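PDB 1H80: iota-carrageenase, which hydrolyses the internal beta-1,4 linkages of iota-carrageenan, a sulfated galactan of red algal cell walls, with inversion of anomeric configuration. Local coordinates for residues K394-P402 and Y451-W462. Sequence-based numbering, arbitrary orientation.
Sequences KQGQIYIGP and YYGMSECSSSRW
The CA atoms of Ile-400 and Cys-457 approach to 7.5 Å, and those of Gly-396 and Tyr-451 to a similar separation, a spacing at which side chains rather than paired backbones join 394-402 to 451-462. Near the start of 451-462 the Tyr-399 hydroxyl donates to the carbonyl of Tyr-451, OH to O 2.7 Å. The C=O...donor angle is 118° and the donor sits 37° out of the carbonyl plane, whereas the acceptor lies in the plane of the phenol; Gln-368 is a second partner of the hydroxyl. Next along the same rim, beside CD2 and CE2, Met-454 makes a Met-aromatic contact, its SD 4.8 Å from the Tyr-399 ring centroid and 81° off the normal. The bend at chi3 of Met-454 turns CE up beside the same CD2-CE2 bond, 3.8 Å from Tyr-399 CE2. A water donates to both Gln-395 OE1 and Tyr-452 O, while Gln-395 NE2 is hydrogen-bonded to Pro-387 O. Strand 399-401 pairs antiparallel with 364-366 in a loop excursion between strands of the parallel beta-helix, and 451-462 runs past it into the C-terminal helix, whose N-cap is Ser-458. Within that helix Arg-461 is extended from CG to NE, sliding past Ile-400 in the reverse direction, with NE 3.5 Å from Ile-400 CG2. Tyr-362, Asn-363 and Arg-383 take hydrogen bonds from its guanidinium. The other branch of Ile-400 ends at CD1, 3.9 Å from Trp-462 CE3 and, in one of two conformers, near the sulfur of Cys-457, which is disulfide-bonded to Cys-385. Ile-398 meets the same indole through its CG2 methyl, 4.0 Å from Trp-462 CZ3.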
ATOM      1  N   LYS A 394     -14.360  -7.188  14.625  1.00 28.31           N
ATOM      2  CA  LYS A 394     -13.254  -7.608  15.477  1.00 27.81           C
ATOM      3  C   LYS A 394     -12.750  -6.463  16.347  1.00 27.31           C
ATOM      4  O   LYS A 394     -11.710  -5.868  16.064  1.00 27.31           O
ATOM      5  CB  LYS A 394     -12.108  -8.150  14.618  1.00 27.42           C
ATOM      6  N   GLN A 395     -13.492  -6.157  17.408  1.00 26.83           N
ATOM      7  CA  GLN A 395     -13.109  -5.080  18.311  1.00 26.08           C
ATOM      8  C   GLN A 395     -11.735  -5.316  18.912  1.00 25.22           C
ATOM      9  O   GLN A 395     -11.438  -6.403  19.406  1.00 25.66           O
ATOM     10  CB  GLN A 395     -14.129  -4.927  19.439  1.00 26.69           C
ATOM     11  CG  GLN A 395     -15.474  -4.396  18.994  1.00 27.73           C
ATOM     12  CD  GLN A 395     -16.278  -3.848  20.153  1.00 28.37           C
ATOM     13  OE1 GLN A 395     -16.529  -4.550  21.134  1.00 29.17           O
ATOM     14  NE2 GLN A 395     -16.686  -2.589  20.049  1.00 28.09           N
ATOM     15  N   GLY A 396     -10.904  -4.278  18.874  1.00 23.71           N
ATOM     16  CA  GLY A 396      -9.562  -4.379  19.410  1.00 21.91           C
ATOM     17  C   GLY A 396      -8.513  -4.311  18.319  1.00 21.38           C
ATOM     18  O   GLY A 396      -7.337  -4.072  18.594  1.00 20.44           O
ATOM     19  N   GLN A 397      -8.930  -4.528  17.076  1.00 20.27           N
ATOM     20  CA  GLN A 397      -7.991  -4.480  15.958  1.00 20.61           C
ATOM     21  C   GLN A 397      -7.695  -3.048  15.532  1.00 20.06           C
ATOM     22  O   GLN A 397      -6.655  -2.774  14.934  1.00 19.34           O
ATOM     23  CB  GLN A 397      -8.537  -5.240  14.751  1.00 21.91           C
ATOM     24  CG  GLN A 397      -8.764  -6.719  14.973  1.00 24.49           C
ATOM     25  CD  GLN A 397      -8.862  -7.475  13.664  1.00 25.63           C
ATOM     26  OE1 GLN A 397      -9.545  -7.044  12.735  1.00 26.60           O
ATOM     27  NE2 GLN A 397      -8.180  -8.613  13.584  1.00 27.21           N
ATOM     28  N   ILE A 398      -8.609  -2.137  15.840  1.00 18.87           N
ATOM     29  CA  ILE A 398      -8.426  -0.744  15.457  1.00 18.70           C
ATOM     30  C   ILE A 398      -9.058   0.232  16.444  1.00 18.50           C
ATOM     31  O   ILE A 398     -10.138  -0.012  16.983  1.00 18.51           O
ATOM     32  CB  ILE A 398      -9.024  -0.488  14.041  1.00 18.99           C
ATOM     33  CG1 ILE A 398      -8.840   0.975  13.631  1.00 19.75           C
ATOM     34  CG2 ILE A 398     -10.505  -0.839  14.033  1.00 19.77           C
ATOM     35  CD1 ILE A 398      -7.409   1.384  13.427  1.00 19.45           C
ATOM     36  N   TYR A 399      -8.353   1.330  16.689  1.00 17.14           N
ATOM     37  CA  TYR A 399      -8.829   2.390  17.564  1.00 16.64           C
ATOM     38  C   TYR A 399      -8.605   3.690  16.820  1.00 16.68           C
ATOM     39  O   TYR A 399      -7.775   3.752  15.910  1.00 16.77           O
ATOM     40  CB  TYR A 399      -8.034   2.440  18.871  1.00 15.77           C
ATOM     41  CG  TYR A 399      -8.253   1.253  19.765  1.00 16.37           C
ATOM     42  CD1 TYR A 399      -7.614   0.039  19.513  1.00 15.76           C
ATOM     43  CD2 TYR A 399      -9.135   1.328  20.841  1.00 16.65           C
ATOM     44  CE1 TYR A 399      -7.850  -1.070  20.310  1.00 16.89           C
ATOM     45  CE2 TYR A 399      -9.381   0.224  21.645  1.00 16.82           C
ATOM     46  CZ  TYR A 399      -8.738  -0.971  21.373  1.00 16.56           C
ATOM     47  OH  TYR A 399      -8.986  -2.073  22.152  1.00 17.40           O
ATOM     48  N   ILE A 400      -9.356   4.719  17.187  1.00 16.69           N
ATOM     49  CA  ILE A 400      -9.187   6.024  16.572  1.00 16.56           C
ATOM     50  C   ILE A 400      -8.837   6.964  17.710  1.00 16.56           C
ATOM     51  O   ILE A 400      -9.510   6.982  18.744  1.00 16.69           O
ATOM     52  CB  ILE A 400     -10.470   6.522  15.872  1.00 17.52           C
ATOM     53  CG1 ILE A 400     -10.859   5.560  14.747  1.00 19.10           C
ATOM     54  CG2 ILE A 400     -10.244   7.926  15.317  1.00 17.06           C
ATOM     55  CD1 ILE A 400     -12.091   5.988  13.970  1.00 21.19           C
ATOM     56  N   GLY A 401      -7.773   7.735  17.528  1.00 15.43           N
ATOM     57  CA  GLY A 401      -7.359   8.649  18.569  1.00 15.95           C
ATOM     58  C   GLY A 401      -6.223   9.546  18.133  1.00 15.65           C
ATOM     59  O   GLY A 401      -5.887   9.604  16.947  1.00 16.29           O
ATOM     60  N   PRO A 402      -5.594  10.250  19.081  1.00 15.53           N
ATOM     61  CA  PRO A 402      -4.483  11.159  18.798  1.00 15.19           C
ATOM     62  C   PRO A 402      -3.256  10.493  18.188  1.00 15.17           C
ATOM     63  O   PRO A 402      -2.994   9.308  18.409  1.00 14.72           O
ATOM     64  CB  PRO A 402      -4.166  11.765  20.166  1.00 16.39           C
ATOM     65  CG  PRO A 402      -5.458  11.636  20.923  1.00 16.62           C
ATOM     66  CD  PRO A 402      -5.945  10.278  20.513  1.00 15.75           C
ATOM     67  N   TYR A 451      -9.105  -0.758  27.025  1.00 19.06           N
ATOM     68  CA  TYR A 451      -9.171  -1.443  25.734  1.00 19.20           C
ATOM     69  C   TYR A 451     -10.548  -1.756  25.174  1.00 19.49           C
ATOM     70  O   TYR A 451     -10.814  -1.506  23.999  1.00 19.88           O
ATOM     71  CB  TYR A 451      -8.362  -2.741  25.784  1.00 18.73           C
ATOM     72  CG  TYR A 451      -6.863  -2.558  25.865  1.00 19.55           C
ATOM     73  CD1 TYR A 451      -6.292  -1.298  26.047  1.00 19.10           C
ATOM     74  CD2 TYR A 451      -6.012  -3.658  25.786  1.00 19.92           C
ATOM     75  CE1 TYR A 451      -4.909  -1.141  26.153  1.00 19.48           C
ATOM     76  CE2 TYR A 451      -4.636  -3.515  25.890  1.00 20.11           C
ATOM     77  CZ  TYR A 451      -4.089  -2.256  26.075  1.00 20.06           C
ATOM     78  OH  TYR A 451      -2.724  -2.125  26.189  1.00 21.02           O
ATOM     79  N   TYR A 452     -11.433  -2.300  26.000  1.00 19.96           N
ATOM     80  CA  TYR A 452     -12.752  -2.662  25.506  1.00 21.11           C
ATOM     81  C   TYR A 452     -13.917  -1.884  26.094  1.00 20.76           C
ATOM     82  O   TYR A 452     -15.048  -2.017  25.626  1.00 21.82           O
ATOM     83  CB  TYR A 452     -12.960  -4.163  25.712  1.00 22.26           C
ATOM     84  CG  TYR A 452     -11.912  -4.982  24.997  1.00 23.80           C
ATOM     85  CD1 TYR A 452     -11.926  -5.102  23.607  1.00 24.86           C
ATOM     86  CD2 TYR A 452     -10.869  -5.582  25.700  1.00 24.39           C
ATOM     87  CE1 TYR A 452     -10.919  -5.796  22.933  1.00 25.41           C
ATOM     88  CE2 TYR A 452      -9.860  -6.276  25.037  1.00 25.58           C
ATOM     89  CZ  TYR A 452      -9.891  -6.377  23.657  1.00 25.78           C
ATOM     90  OH  TYR A 452      -8.886  -7.049  22.998  1.00 27.07           O
ATOM     91  N   GLY A 453     -13.641  -1.059  27.098  1.00 21.14           N
ATOM     92  CA  GLY A 453     -14.703  -0.290  27.724  1.00 21.00           C
ATOM     93  C   GLY A 453     -14.680   1.196  27.424  1.00 20.79           C
ATOM     94  O   GLY A 453     -15.579   1.929  27.840  1.00 20.76           O
ATOM     95  N   MET A 454     -13.663   1.654  26.703  1.00 20.85           N
ATOM     96  CA  MET A 454     -13.569   3.072  26.375  1.00 20.22           C
ATOM     97  C   MET A 454     -14.737   3.521  25.508  1.00 20.37           C
ATOM     98  O   MET A 454     -15.502   2.702  24.997  1.00 20.61           O
ATOM     99  CB  MET A 454     -12.260   3.368  25.641  1.00 19.89           C
ATOM    100  CG  MET A 454     -12.120   2.634  24.324  1.00 19.05           C
ATOM    101  SD  MET A 454     -10.793   3.340  23.326  1.00 18.79           S
ATOM    102  CE  MET A 454      -9.387   2.907  24.303  1.00 19.26           C
ATOM    103  N   SER A 455     -14.862   4.833  25.348  1.00 20.97           N
ATOM    104  CA  SER A 455     -15.923   5.424  24.543  1.00 22.15           C
ATOM    105  C   SER A 455     -16.007   4.787  23.161  1.00 22.46           C
ATOM    106  O   SER A 455     -14.986   4.454  22.557  1.00 22.47           O
ATOM    107  CB  SER A 455     -15.680   6.924  24.376  1.00 23.45           C
ATOM    108  OG  SER A 455     -15.587   7.571  25.629  1.00 27.22           O
ATOM    109  N   GLU A 456     -17.227   4.621  22.668  1.00 22.83           N
ATOM    110  CA  GLU A 456     -17.439   4.051  21.349  1.00 23.31           C
ATOM    111  C   GLU A 456     -17.317   5.164  20.318  1.00 23.89           C
ATOM    112  O   GLU A 456     -17.732   6.301  20.561  1.00 23.72           O
ATOM    113  CB  GLU A 456     -18.828   3.412  21.258  1.00 24.08           C
ATOM    114  N   CYS A 457     -16.726   4.847  19.171  1.00 23.77           N
ATOM    115  CA  CYS A 457     -16.559   5.816  18.091  1.00 24.29           C
ATOM    116  C   CYS A 457     -17.909   6.192  17.521  1.00 24.33           C
ATOM    117  O   CYS A 457     -18.754   5.329  17.311  1.00 23.97           O
ATOM    118  CB  CYS A 457     -15.728   5.233  16.941  1.00 25.00           C
ATOM    119  SG  CYS A 457     -14.027   4.736  17.364  0.50 25.41           S
ATOM    120  N   SER A 458     -18.106   7.472  17.245  1.00 24.55           N
ATOM    121  CA  SER A 458     -19.366   7.926  16.660  1.00 25.37           C
ATOM    122  C   SER A 458     -19.332   7.502  15.189  1.00 26.24           C
ATOM    123  O   SER A 458     -18.255   7.304  14.624  1.00 25.79           O
ATOM    124  CB  SER A 458     -19.491   9.445  16.746  1.00 26.10           C
ATOM    125  OG  SER A 458     -18.532  10.079  15.920  1.00 27.21           O
ATOM    126  N   SER A 459     -20.501   7.353  14.576  1.00 26.48           N
ATOM    127  CA  SER A 459     -20.566   6.957  13.173  1.00 27.84           C
ATOM    128  C   SER A 459     -19.822   7.962  12.302  1.00 27.68           C
ATOM    129  O   SER A 459     -19.080   7.586  11.394  1.00 27.95           O
ATOM    130  CB  SER A 459     -22.023   6.863  12.713  1.00 28.42           C
ATOM    131  OG  SER A 459     -22.706   5.831  13.398  1.00 30.58           O
ATOM    132  N   SER A 460     -20.022   9.242  12.593  1.00 28.05           N
ATOM    133  CA  SER A 460     -19.384  10.313  11.839  1.00 28.19           C
ATOM    134  C   SER A 460     -17.864  10.211  11.867  1.00 27.77           C
ATOM    135  O   SER A 460     -17.197  10.456  10.863  1.00 27.46           O
ATOM    136  CB  SER A 460     -19.811  11.673  12.395  1.00 29.52           C
ATOM    137  OG  SER A 460     -19.174  12.726  11.695  1.00 32.15           O
ATOM    138  N   ARG A 461     -17.323   9.846  13.022  1.00 26.49           N
ATOM    139  CA  ARG A 461     -15.880   9.733  13.174  1.00 26.00           C
ATOM    140  C   ARG A 461     -15.320   8.514  12.447  1.00 25.81           C
ATOM    141  O   ARG A 461     -14.248   8.581  11.846  1.00 25.73           O
ATOM    142  CB  ARG A 461     -15.524   9.667  14.656  1.00 25.84           C
ATOM    143  CG  ARG A 461     -14.067   9.920  14.940  1.00 25.56           C
ATOM    144  CD  ARG A 461     -13.824   9.929  16.428  1.00 25.74           C
ATOM    145  NE  ARG A 461     -12.450  10.286  16.752  1.00 24.57           N
ATOM    146  CZ  ARG A 461     -11.953  10.269  17.983  1.00 24.76           C
ATOM    147  NH1 ARG A 461     -12.724   9.911  19.003  1.00 25.15           N
ATOM    148  NH2 ARG A 461     -10.690  10.602  18.193  1.00 23.48           N
ATOM    149  N   TRP A 462     -16.044   7.403  12.502  1.00 25.10           N
ATOM    150  CA  TRP A 462     -15.602   6.183  11.836  1.00 25.14           C
ATOM    151  C   TRP A 462     -15.771   6.296  10.326  1.00 26.41           C
ATOM    152  O   TRP A 462     -14.899   5.888   9.559  1.00 25.95           O
ATOM    153  CB  TRP A 462     -16.391   4.977  12.352  1.00 23.64           C
ATOM    154  CG  TRP A 462     -16.168   3.722  11.558  1.00 22.22           C
ATOM    155  CD1 TRP A 462     -16.989   3.199  10.601  1.00 22.46           C
ATOM    156  CD2 TRP A 462     -15.030   2.853  11.626  1.00 21.58           C
ATOM    157  NE1 TRP A 462     -16.440   2.055  10.073  1.00 21.55           N
ATOM    158  CE2 TRP A 462     -15.238   1.814  10.694  1.00 21.77           C
ATOM    159  CE3 TRP A 462     -13.864   2.838  12.405  1.00 21.38           C
ATOM    160  CZ2 TRP A 462     -14.310   0.786  10.490  1.00 21.05           C
ATOM    161  CZ3 TRP A 462     -12.939   1.814  12.206  1.00 20.97           C
ATOM    162  CH2 TRP A 462     -13.176   0.797  11.266  1.00 21.50           C
TER
HETATM  163  O   HOH W   1     -15.855  -4.230  24.035  1.00 37.13           O